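Local coordinates for metallo-beta-lactamase domain-containing protein (Enterococcus faecalis, PDB 2AZ4) that binds two zinc ions in a metallo-beta-lactamase fold and may act as an RNA-binding exonuclease, at residues A[271-285]-A[321-333]. Residues are numbered along the deposited sequence; the frame is centred on the assembly and turned at random.
Sequences IIEKSPRTVVLEANM and LLKDKTDYLWQVV
Val280 and Leu329 stand at the middle of two neighbouring parallel strands, 278-282 and 328-331, that illustrate how side chains can secure both ends of a backbone ladder. The ladder itself has three rungs: Leu329 N to Thr278 O, Val280 N to Leu329 O, and Gln331 N to Val280 O at 2.9 Å.

At its C-terminal end a side chain prolongs it. With CG anti to the backbone N (chi1 172°) and the chain extended, Gln331 runs on beside the other strand until its OE1 accepts Glu282 N at 2.9 Å, in the place of a backbone carbonyl. NE2 of the same amide binds Asn259 OD1, which fixes which way round the amide lies, and Met285 crosses it with CB 3.5 Å from OE1. Glu282 in turn N-caps helix 283-293, its carboxylate accepting Asn284 N and Met285 N.

At the other end Arg277 reaches across the beginning of strand 328-331 to a carbonyl turned to the far side. NH1 donates to Tyr328 O (3.1 Å, 164°), which lies in the guanidinium plane, while Thr326 O sits over one face; NH2 binds Arg254 O. Asp324 shapes the 324-328 turn as an Asx motif, OD1 taking Thr326 N and Asp327 N and OD2 taking Tyr328 N; its ion pair with Arg277 is long.

Apolar packing differs on the two faces. On one, Val280 CG2 presses on Tyr328 CD1 at 3.4 Å, and its methyls meet those of Leu321 tip to tip. On the other, Leu329 CD2 reaches Ile271 CG2 of helix 265-274 at 3.7 Å, the two side chains crossing at about a right angle.

Strand 328-331 lies between 278-282 and 256-260 in a helix-flanked parallel sheet, an alpha/beta domain set into the metallo-beta-lactamase fold, consistent with the beta-CASP domain of metallo-beta-lactamase nucleases.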
loop_
_atom_site.group_PDB
_atom_site.type_symbol
_atom_site.label_atom_id
_atom_site.label_comp_id
_atom_site.label_asym_id
_atom_site.label_seq_id
_atom_site.Cartn_x
_atom_site.Cartn_y
_atom_site.Cartn_z
ATOM N N ILE A 271 -0.170 -3.086 18.761
ATOM C CA ILE A 271 -0.138 -4.391 19.406
ATOM C C ILE A 271 0.884 -4.380 20.557
ATOM O O ILE A 271 0.568 -4.791 21.674
ATOM C CB ILE A 271 0.085 -5.551 18.370
ATOM C CG1 ILE A 271 -1.171 -5.707 17.513
ATOM C CG2 ILE A 271 0.412 -6.879 19.075
ATOM C CD1 ILE A 271 -0.950 -6.476 16.225
ATOM N N ILE A 272 2.094 -3.905 20.278
ATOM C CA ILE A 272 3.139 -3.749 21.293
ATOM C C ILE A 272 2.664 -2.914 22.494
ATOM O O ILE A 272 2.926 -3.264 23.655
ATOM C CB ILE A 272 4.408 -3.135 20.643
ATOM C CG1 ILE A 272 5.000 -4.127 19.640
ATOM C CG2 ILE A 272 5.441 -2.734 21.687
ATOM C CD1 ILE A 272 6.133 -3.564 18.809
ATOM N N GLU A 273 1.940 -1.829 22.205
ATOM C CA GLU A 273 1.413 -0.901 23.225
ATOM C C GLU A 273 0.441 -1.604 24.172
ATOM O O GLU A 273 0.532 -1.431 25.392
ATOM C CB GLU A 273 0.739 0.310 22.553
ATOM C CG GLU A 273 0.285 1.454 23.476
ATOM C CD GLU A 273 -0.746 2.392 22.812
ATOM O OE1 GLU A 273 -0.697 2.564 21.568
ATOM O OE2 GLU A 273 -1.611 2.967 23.540
ATOM N N LYS A 274 -0.460 -2.419 23.623
ATOM C CA LYS A 274 -1.591 -2.923 24.395
ATOM C C LYS A 274 -1.529 -4.409 24.790
ATOM O O LYS A 274 -2.236 -4.845 25.694
ATOM C CB LYS A 274 -2.892 -2.621 23.640
ATOM C CG LYS A 274 -3.182 -1.124 23.515
ATOM C CD LYS A 274 -4.685 -0.837 23.533
ATOM C CE LYS A 274 -4.958 0.640 23.679
ATOM N NZ LYS A 274 -4.921 1.358 22.369
ATOM N N SER A 275 -0.696 -5.183 24.099
ATOM C CA SER A 275 -0.613 -6.621 24.331
ATOM C C SER A 275 -0.268 -6.965 25.789
ATOM O O SER A 275 0.779 -6.524 26.291
ATOM C CB SER A 275 0.423 -7.237 23.373
ATOM O OG SER A 275 0.534 -8.627 23.595
ATOM N N PRO A 276 -1.153 -7.727 26.488
ATOM C CA PRO A 276 -0.819 -8.127 27.863
ATOM C C PRO A 276 0.481 -8.930 27.927
ATOM O O PRO A 276 1.276 -8.718 28.856
ATOM C CB PRO A 276 -2.001 -9.013 28.277
ATOM C CG PRO A 276 -3.122 -8.614 27.373
ATOM C CD PRO A 276 -2.470 -8.252 26.076
ATOM N N ARG A 277 0.698 -9.822 26.952
ATOM C CA ARG A 277 1.956 -10.593 26.871
ATOM C C ARG A 277 3.022 -9.770 26.177
ATOM O O ARG A 277 2.714 -9.005 25.260
ATOM C CB ARG A 277 1.781 -11.883 26.059
ATOM C CG ARG A 277 0.911 -12.943 26.681
ATOM C CD ARG A 277 0.876 -14.130 25.764
ATOM N NE ARG A 277 -0.080 -15.144 26.186
ATOM C CZ ARG A 277 0.020 -16.437 25.884
ATOM N NH1 ARG A 277 1.028 -16.889 25.133
ATOM N NH2 ARG A 277 -0.894 -17.281 26.324
ATOM N N THR A 278 4.276 -9.956 26.595
ATOM C CA THR A 278 5.428 -9.396 25.906
ATOM C C THR A 278 5.428 -9.808 24.444
ATOM O O THR A 278 5.400 -10.986 24.133
ATOM C CB THR A 278 6.749 -9.893 26.518
ATOM O OG1 THR A 278 6.804 -9.541 27.903
ATOM C CG2 THR A 278 7.942 -9.298 25.785
ATOM N N VAL A 279 5.497 -8.829 23.558
ATOM C CA VAL A 279 5.534 -9.075 22.122
ATOM C C VAL A 279 6.953 -9.328 21.646
ATOM O O VAL A 279 7.876 -8.640 22.084
ATOM C CB VAL A 279 4.944 -7.876 21.343
ATOM C CG1 VAL A 279 4.978 -8.125 19.843
ATOM C CG2 VAL A 279 3.504 -7.624 21.801
ATOM N N VAL A 280 7.103 -10.306 20.738
ATOM C CA VAL A 280 8.388 -10.606 20.093
ATOM C C VAL A 280 8.169 -10.637 18.579
ATOM O O VAL A 280 7.339 -11.393 18.077
ATOM C CB VAL A 280 8.999 -11.957 20.596
ATOM C CG1 VAL A 280 10.418 -12.137 20.090
ATOM C CG2 VAL A 280 8.997 -12.010 22.109
ATOM N N LEU A 281 8.899 -9.815 17.855
ATOM C CA LEU A 281 8.725 -9.749 16.398
ATOM C C LEU A 281 9.898 -10.418 15.655
ATOM O O LEU A 281 10.990 -10.575 16.212
ATOM C CB LEU A 281 8.560 -8.291 15.927
ATOM C CG LEU A 281 7.382 -7.420 16.434
ATOM C CD1 LEU A 281 7.316 -6.009 15.804
ATOM C CD2 LEU A 281 6.036 -8.119 16.238
ATOM N N GLU A 282 9.668 -10.795 14.400
ATOM C CA GLU A 282 10.756 -11.214 13.537
ATOM C C GLU A 282 11.686 -10.009 13.409
ATOM O O GLU A 282 11.221 -8.881 13.445
ATOM C CB GLU A 282 10.195 -11.659 12.176
ATOM C CG GLU A 282 11.256 -12.145 11.192
ATOM C CD GLU A 282 11.815 -10.998 10.369
ATOM O OE1 GLU A 282 11.103 -9.988 10.246
ATOM O OE2 GLU A 282 12.958 -11.076 9.863
ATOM N N ALA A 283 12.992 -10.243 13.264
ATOM C CA ALA A 283 14.000 -9.167 13.353
ATOM C C ALA A 283 13.834 -7.991 12.389
ATOM O O ALA A 283 14.025 -6.829 12.790
ATOM C CB ALA A 283 15.426 -9.732 13.292
ATOM N N ASN A 284 13.484 -8.277 11.138
ATOM C CA ASN A 284 13.354 -7.230 10.108
ATOM C C ASN A 284 12.167 -6.349 10.410
ATOM O O ASN A 284 12.201 -5.150 10.152
ATOM C CB ASN A 284 13.247 -7.829 8.689
ATOM C CG ASN A 284 14.564 -8.469 8.223
ATOM O OD1 ASN A 284 15.490 -7.780 7.830
ATOM N ND2 ASN A 284 14.637 -9.784 8.275
ATOM N N MET A 285 11.116 -6.932 10.981
ATOM C CA MET A 285 9.964 -6.155 11.430
ATOM C C MET A 285 10.327 -5.252 12.629
ATOM O O MET A 285 9.918 -4.079 12.682
ATOM C CB MET A 285 8.756 -7.043 11.752
ATOM C CG MET A 285 7.440 -6.250 11.929
ATOM S SD MET A 285 6.865 -5.457 10.381
ATOM C CE MET A 285 6.526 -3.821 11.023
ATOM N N LEU A 321 11.042 -19.345 21.987
ATOM C CA LEU A 321 9.698 -18.982 21.553
ATOM C C LEU A 321 8.825 -20.201 21.330
ATOM O O LEU A 321 7.636 -20.211 21.706
ATOM C CB LEU A 321 9.778 -18.170 20.266
ATOM C CG LEU A 321 9.574 -16.652 20.224
ATOM C CD1 LEU A 321 9.674 -15.890 21.581
ATOM C CD2 LEU A 321 10.407 -16.046 19.114
ATOM N N LEU A 322 9.414 -21.238 20.719
ATOM C CA LEU A 322 8.671 -22.441 20.392
ATOM C C LEU A 322 8.121 -23.139 21.634
ATOM O O LEU A 322 7.076 -23.768 21.566
ATOM C CB LEU A 322 9.525 -23.403 19.563
ATOM C CG LEU A 322 9.855 -23.016 18.128
ATOM C CD1 LEU A 322 10.699 -24.124 17.529
ATOM C CD2 LEU A 322 8.556 -22.790 17.301
ATOM N N LYS A 323 8.805 -22.987 22.766
ATOM C CA LYS A 323 8.397 -23.636 24.027
ATOM C C LYS A 323 7.357 -22.836 24.814
ATOM O O LYS A 323 6.760 -23.357 25.751
ATOM C CB LYS A 323 9.623 -23.888 24.920
ATOM C CG LYS A 323 10.654 -24.856 24.320
ATOM C CD LYS A 323 11.872 -24.962 25.232
ATOM C CE LYS A 323 13.108 -25.503 24.508
ATOM N NZ LYS A 323 14.377 -25.131 25.250
ATOM N N ASP A 324 7.134 -21.575 24.436
ATOM C CA ASP A 324 6.323 -20.692 25.266
ATOM C C ASP A 324 4.811 -20.981 25.232
ATOM O O ASP A 324 4.253 -21.305 24.191
ATOM C CB ASP A 324 6.583 -19.219 24.943
ATOM C CG ASP A 324 5.661 -18.299 25.728
ATOM O OD1 ASP A 324 5.816 -18.218 26.965
ATOM O OD2 ASP A 324 4.748 -17.703 25.116
ATOM N N LYS A 325 4.169 -20.836 26.388
ATOM C CA LYS A 325 2.726 -20.975 26.517
ATOM C C LYS A 325 2.101 -19.844 27.318
ATOM O O LYS A 325 0.876 -19.749 27.416
ATOM C CB LYS A 325 2.377 -22.315 27.175
ATOM C CG LYS A 325 2.699 -23.521 26.312
ATOM C CD LYS A 325 2.060 -24.800 26.859
ATOM C CE LYS A 325 0.578 -24.889 26.525
ATOM N NZ LYS A 325 0.032 -26.252 26.810
ATOM N N THR A 326 2.919 -18.970 27.886
ATOM C CA THR A 326 2.377 -17.973 28.812
ATOM C C THR A 326 2.890 -16.549 28.643
ATOM O O THR A 326 2.160 -15.602 28.945
ATOM C CB THR A 326 2.631 -18.372 30.287
ATOM O OG1 THR A 326 4.043 -18.494 30.509
ATOM C CG2 THR A 326 1.937 -19.694 30.614
ATOM N N ASP A 327 4.128 -16.403 28.177
ATOM C CA ASP A 327 4.855 -15.133 28.296
ATOM C C ASP A 327 4.842 -14.279 27.050
ATOM O O ASP A 327 4.881 -13.050 27.149
ATOM C CB ASP A 327 6.316 -15.357 28.691
ATOM C CG ASP A 327 6.481 -15.822 30.138
ATOM O OD1 ASP A 327 5.505 -16.223 30.799
ATOM O OD2 ASP A 327 7.620 -15.807 30.611
ATOM N N TYR A 328 4.817 -14.912 25.877
ATOM C CA TYR A 328 4.942 -14.138 24.651
ATOM C C TYR A 328 3.756 -14.221 23.706
ATOM O O TYR A 328 3.102 -15.263 23.593
ATOM C CB TYR A 328 6.205 -14.544 23.883
ATOM C CG TYR A 328 7.440 -14.453 24.728
ATOM C CD1 TYR A 328 7.950 -13.209 25.113
ATOM C CD2 TYR A 328 8.104 -15.607 25.141
ATOM C CE1 TYR A 328 9.087 -13.113 25.911
ATOM C CE2 TYR A 328 9.248 -15.534 25.936
ATOM C CZ TYR A 328 9.730 -14.291 26.305
ATOM O OH TYR A 328 10.850 -14.206 27.065
ATOM N N LEU A 329 3.531 -13.110 22.999
ATOM C CA LEU A 329 2.794 -13.127 21.766
ATOM C C LEU A 329 3.879 -12.883 20.727
ATOM O O LEU A 329 4.519 -11.841 20.750
ATOM C CB LEU A 329 1.746 -12.005 21.739
ATOM C CG LEU A 329 1.130 -11.746 20.354
ATOM C CD1 LEU A 329 0.107 -12.832 19.952
ATOM C CD2 LEU A 329 0.524 -10.356 20.225
ATOM N N TRP A 330 4.115 -13.841 19.836
ATOM C CA TRP A 330 5.188 -13.667 18.850
ATOM C C TRP A 330 4.788 -13.791 17.388
ATOM O O TRP A 330 3.817 -14.446 17.045
ATOM C CB TRP A 330 6.401 -14.539 19.159
ATOM C CG TRP A 330 6.193 -16.068 19.192
ATOM C CD1 TRP A 330 5.706 -16.804 20.238
ATOM C CD2 TRP A 330 6.560 -17.014 18.170
ATOM N NE1 TRP A 330 5.720 -18.156 19.920
ATOM C CE2 TRP A 330 6.229 -18.309 18.654
ATOM C CE3 TRP A 330 7.107 -16.893 16.880
ATOM C CZ2 TRP A 330 6.446 -19.481 17.895
ATOM C CZ3 TRP A 330 7.311 -18.074 16.105
ATOM C CH2 TRP A 330 6.995 -19.343 16.632
ATOM N N GLN A 331 5.547 -13.129 16.526
ATOM C CA GLN A 331 5.205 -13.060 15.117
ATOM C C GLN A 331 5.769 -14.297 14.419
ATOM O O GLN A 331 6.993 -14.458 14.315
ATOM C CB GLN A 331 5.782 -11.777 14.507
ATOM C CG GLN A 331 5.656 -11.653 12.971
ATOM C CD GLN A 331 6.397 -10.446 12.400
ATOM O OE1 GLN A 331 7.272 -9.895 13.053
ATOM N NE2 GLN A 331 6.059 -10.040 11.153
ATOM N N VAL A 332 4.900 -15.170 13.925
ATOM C CA VAL A 332 5.388 -16.351 13.173
ATOM C C VAL A 332 5.287 -16.061 11.676
ATOM O O VAL A 332 4.247 -15.593 11.201
ATOM C CB VAL A 332 4.630 -17.654 13.557
ATOM C CG1 VAL A 332 3.118 -17.487 13.366
ATOM C CG2 VAL A 332 5.152 -18.869 12.773
ATOM N N VAL A 333 6.375 -16.318 10.944
ATOM C CA VAL A 333 6.457 -15.979 9.515
ATOM C C VAL A 333 6.714 -17.178 8.576
ATOM O O VAL A 333 6.560 -17.074 7.351
ATOM C CB VAL A 333 7.519 -14.876 9.262
ATOM C CG1 VAL A 333 7.144 -13.598 10.014
ATOM C CG2 VAL A 333 8.944 -15.360 9.665
HETATM O O HOH W 1 8.091 -9.308 8.971
#